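Local coordinates for protein ElaA (Escherichia coli, PDB 5Z6N) that probably acts as an N-acetyltransferase of the GNAT superfamily, transferring an acetyl group from acetyl coenzyme A to an amine, at residues E3-H9 and N48-W54. Residues are numbered along the deposited sequence; the frame is centred on the assembly and turned at random.
Sequences EWQDLHH and NRHILGW
Arg49 NE gives a salt-bridged hydrogen bond to Asp6 OD1 at 2.7 Å. The oxygen is met on its syn side, 29° out of the carboxylate plane, yet lies nearly in the guanidinium plane. The two flat groups stand steeply to each other, 74° apart. The bend of the arginine at chi3 (37°) turns the guanidinium back over the neighbouring strand, where one face lies over His8 N. From there NH2 also makes a weak hydrogen bond to Asp6 O. With an alanine at this position, the Asp6 carboxylate is likely to lose its charged mate and to turn more freely. At the other end, Gly53 CA sits over the six-membered ring of Trp4 in a CH-pi contact, 4.0 Å from the centroid. Next to it, Ile51 CG2 packs on Trp4 CE3 at 3.8 Å.

The strands 3-8 and 49-54 pair antiparallel at one end of the central GNAT sheet, with 3-8 outermost in the chain. Glu3, Gln5 and Leu7 form hydrogen-bonded pairs with Trp54, Leu52 and His50. On the Leu7 face, Leu7 CD1 meets Leu52 CD1 at 4.0 Å, and helix 14-31 packs there. Helix 91-106 covers the opposite face: Lys98 makes a cation-pi contact with Trp4, and Thr102 OG1 is weakly hydrogen-bonded to Asp6 OD2.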
# COMPACT_ATOMS: atom_id res chain seq x y z
N GLU B 3 -22.01 -6.26 2.40
CA GLU B 3 -21.63 -7.04 3.57
C GLU B 3 -20.49 -6.32 4.28
O GLU B 3 -19.57 -5.81 3.64
CB GLU B 3 -21.22 -8.47 3.19
CG GLU B 3 -19.83 -8.61 2.57
CD GLU B 3 -19.37 -10.06 2.49
OE1 GLU B 3 -18.87 -10.46 1.42
OE2 GLU B 3 -19.49 -10.78 3.50
N TRP B 4 -20.57 -6.26 5.60
CA TRP B 4 -19.55 -5.61 6.41
C TRP B 4 -18.77 -6.65 7.20
O TRP B 4 -19.32 -7.66 7.64
CB TRP B 4 -20.17 -4.58 7.36
CG TRP B 4 -20.84 -3.45 6.65
CD1 TRP B 4 -22.14 -3.40 6.22
CD2 TRP B 4 -20.26 -2.19 6.29
NE1 TRP B 4 -22.39 -2.20 5.61
CE2 TRP B 4 -21.25 -1.44 5.64
CE3 TRP B 4 -18.98 -1.63 6.44
CZ2 TRP B 4 -21.02 -0.15 5.14
CZ3 TRP B 4 -18.75 -0.35 5.94
CH2 TRP B 4 -19.77 0.37 5.30
N GLN B 5 -17.48 -6.40 7.35
CA GLN B 5 -16.60 -7.24 8.14
C GLN B 5 -15.85 -6.38 9.15
O GLN B 5 -15.26 -5.36 8.77
CB GLN B 5 -15.61 -8.01 7.25
CG GLN B 5 -16.26 -8.74 6.09
CD GLN B 5 -15.29 -9.66 5.37
OE1 GLN B 5 -14.19 -9.25 5.03
NE2 GLN B 5 -15.69 -10.90 5.15
N ASP B 6 -15.91 -6.77 10.42
CA ASP B 6 -15.25 -6.07 11.51
C ASP B 6 -14.06 -6.95 11.92
O ASP B 6 -14.17 -7.81 12.78
CB ASP B 6 -16.24 -5.82 12.68
CG ASP B 6 -15.56 -5.33 13.95
OD1 ASP B 6 -14.41 -4.86 13.87
OD2 ASP B 6 -16.20 -5.37 15.02
N LEU B 7 -12.92 -6.70 11.29
CA LEU B 7 -11.78 -7.59 11.38
C LEU B 7 -10.75 -7.03 12.35
O LEU B 7 -10.26 -5.92 12.16
CB LEU B 7 -11.14 -7.78 10.00
CG LEU B 7 -12.02 -8.33 8.88
CD1 LEU B 7 -11.16 -8.92 7.79
CD2 LEU B 7 -13.00 -9.38 9.38
N HIS B 8 -10.44 -7.80 13.39
CA HIS B 8 -9.17 -7.60 14.07
C HIS B 8 -8.06 -7.88 13.07
O HIS B 8 -8.21 -8.70 12.15
CB HIS B 8 -9.04 -8.50 15.30
CG HIS B 8 -7.80 -8.26 16.10
ND1 HIS B 8 -7.79 -7.44 17.21
CD2 HIS B 8 -6.53 -8.71 15.95
CE1 HIS B 8 -6.56 -7.39 17.71
NE2 HIS B 8 -5.78 -8.16 16.96
N HIS B 9 -6.93 -7.19 13.23
CA HIS B 9 -5.89 -7.28 12.21
C HIS B 9 -5.34 -8.70 12.06
O HIS B 9 -4.80 -9.02 10.99
CB HIS B 9 -4.75 -6.31 12.54
CG HIS B 9 -3.93 -6.72 13.73
ND1 HIS B 9 -2.81 -7.51 13.62
CD2 HIS B 9 -4.07 -6.44 15.05
CE1 HIS B 9 -2.29 -7.70 14.82
NE2 HIS B 9 -3.04 -7.06 15.71
N ASN B 48 -5.89 -3.39 17.24
CA ASN B 48 -6.43 -2.54 16.19
C ASN B 48 -7.24 -3.36 15.20
O ASN B 48 -6.85 -4.47 14.83
CB ASN B 48 -5.30 -1.81 15.47
CG ASN B 48 -4.61 -0.79 16.36
OD1 ASN B 48 -5.15 -0.39 17.39
ND2 ASN B 48 -3.42 -0.37 15.96
N ARG B 49 -8.37 -2.80 14.77
CA ARG B 49 -9.34 -3.48 13.94
C ARG B 49 -9.53 -2.72 12.64
O ARG B 49 -9.23 -1.52 12.54
CB ARG B 49 -10.70 -3.60 14.66
CG ARG B 49 -10.59 -3.82 16.16
CD ARG B 49 -11.93 -4.24 16.76
NE ARG B 49 -12.67 -5.12 15.87
CZ ARG B 49 -12.71 -6.44 16.01
NH1 ARG B 49 -12.05 -7.03 17.00
NH2 ARG B 49 -13.40 -7.19 15.16
N HIS B 50 -10.06 -3.42 11.64
CA HIS B 50 -10.40 -2.82 10.35
C HIS B 50 -11.83 -3.20 9.97
O HIS B 50 -12.27 -4.33 10.22
CB HIS B 50 -9.44 -3.26 9.24
CG HIS B 50 -7.99 -3.20 9.64
ND1 HIS B 50 -7.41 -4.13 10.48
CD2 HIS B 50 -7.01 -2.32 9.32
CE1 HIS B 50 -6.13 -3.83 10.65
NE2 HIS B 50 -5.87 -2.73 9.96
N ILE B 51 -12.53 -2.25 9.36
CA ILE B 51 -13.92 -2.44 8.95
C ILE B 51 -13.98 -2.23 7.44
O ILE B 51 -13.51 -1.21 6.92
CB ILE B 51 -14.85 -1.48 9.71
CG1 ILE B 51 -14.85 -1.89 11.18
CG2 ILE B 51 -16.27 -1.51 9.12
CD1 ILE B 51 -15.46 -0.90 12.11
N LEU B 52 -14.54 -3.22 6.74
CA LEU B 52 -14.53 -3.28 5.29
C LEU B 52 -15.95 -3.40 4.78
O LEU B 52 -16.72 -4.24 5.27
CB LEU B 52 -13.70 -4.47 4.78
CG LEU B 52 -12.39 -4.84 5.48
CD1 LEU B 52 -11.82 -6.15 4.98
CD2 LEU B 52 -11.38 -3.76 5.30
N GLY B 53 -16.31 -2.57 3.80
CA GLY B 53 -17.58 -2.71 3.12
C GLY B 53 -17.39 -3.37 1.77
O GLY B 53 -16.67 -2.84 0.92
N TRP B 54 -18.00 -4.53 1.56
CA TRP B 54 -17.83 -5.30 0.33
C TRP B 54 -19.11 -5.30 -0.49
O TRP B 54 -20.19 -5.56 0.03
CB TRP B 54 -17.41 -6.74 0.64
CG TRP B 54 -15.98 -6.87 1.07
CD1 TRP B 54 -15.51 -6.96 2.35
CD2 TRP B 54 -14.83 -6.93 0.21
NE1 TRP B 54 -14.14 -7.07 2.34
CE2 TRP B 54 -13.70 -7.05 1.04
CE3 TRP B 54 -14.65 -6.90 -1.17
CZ2 TRP B 54 -12.41 -7.14 0.53
CZ3 TRP B 54 -13.37 -6.98 -1.68
CH2 TRP B 54 -12.27 -7.10 -0.83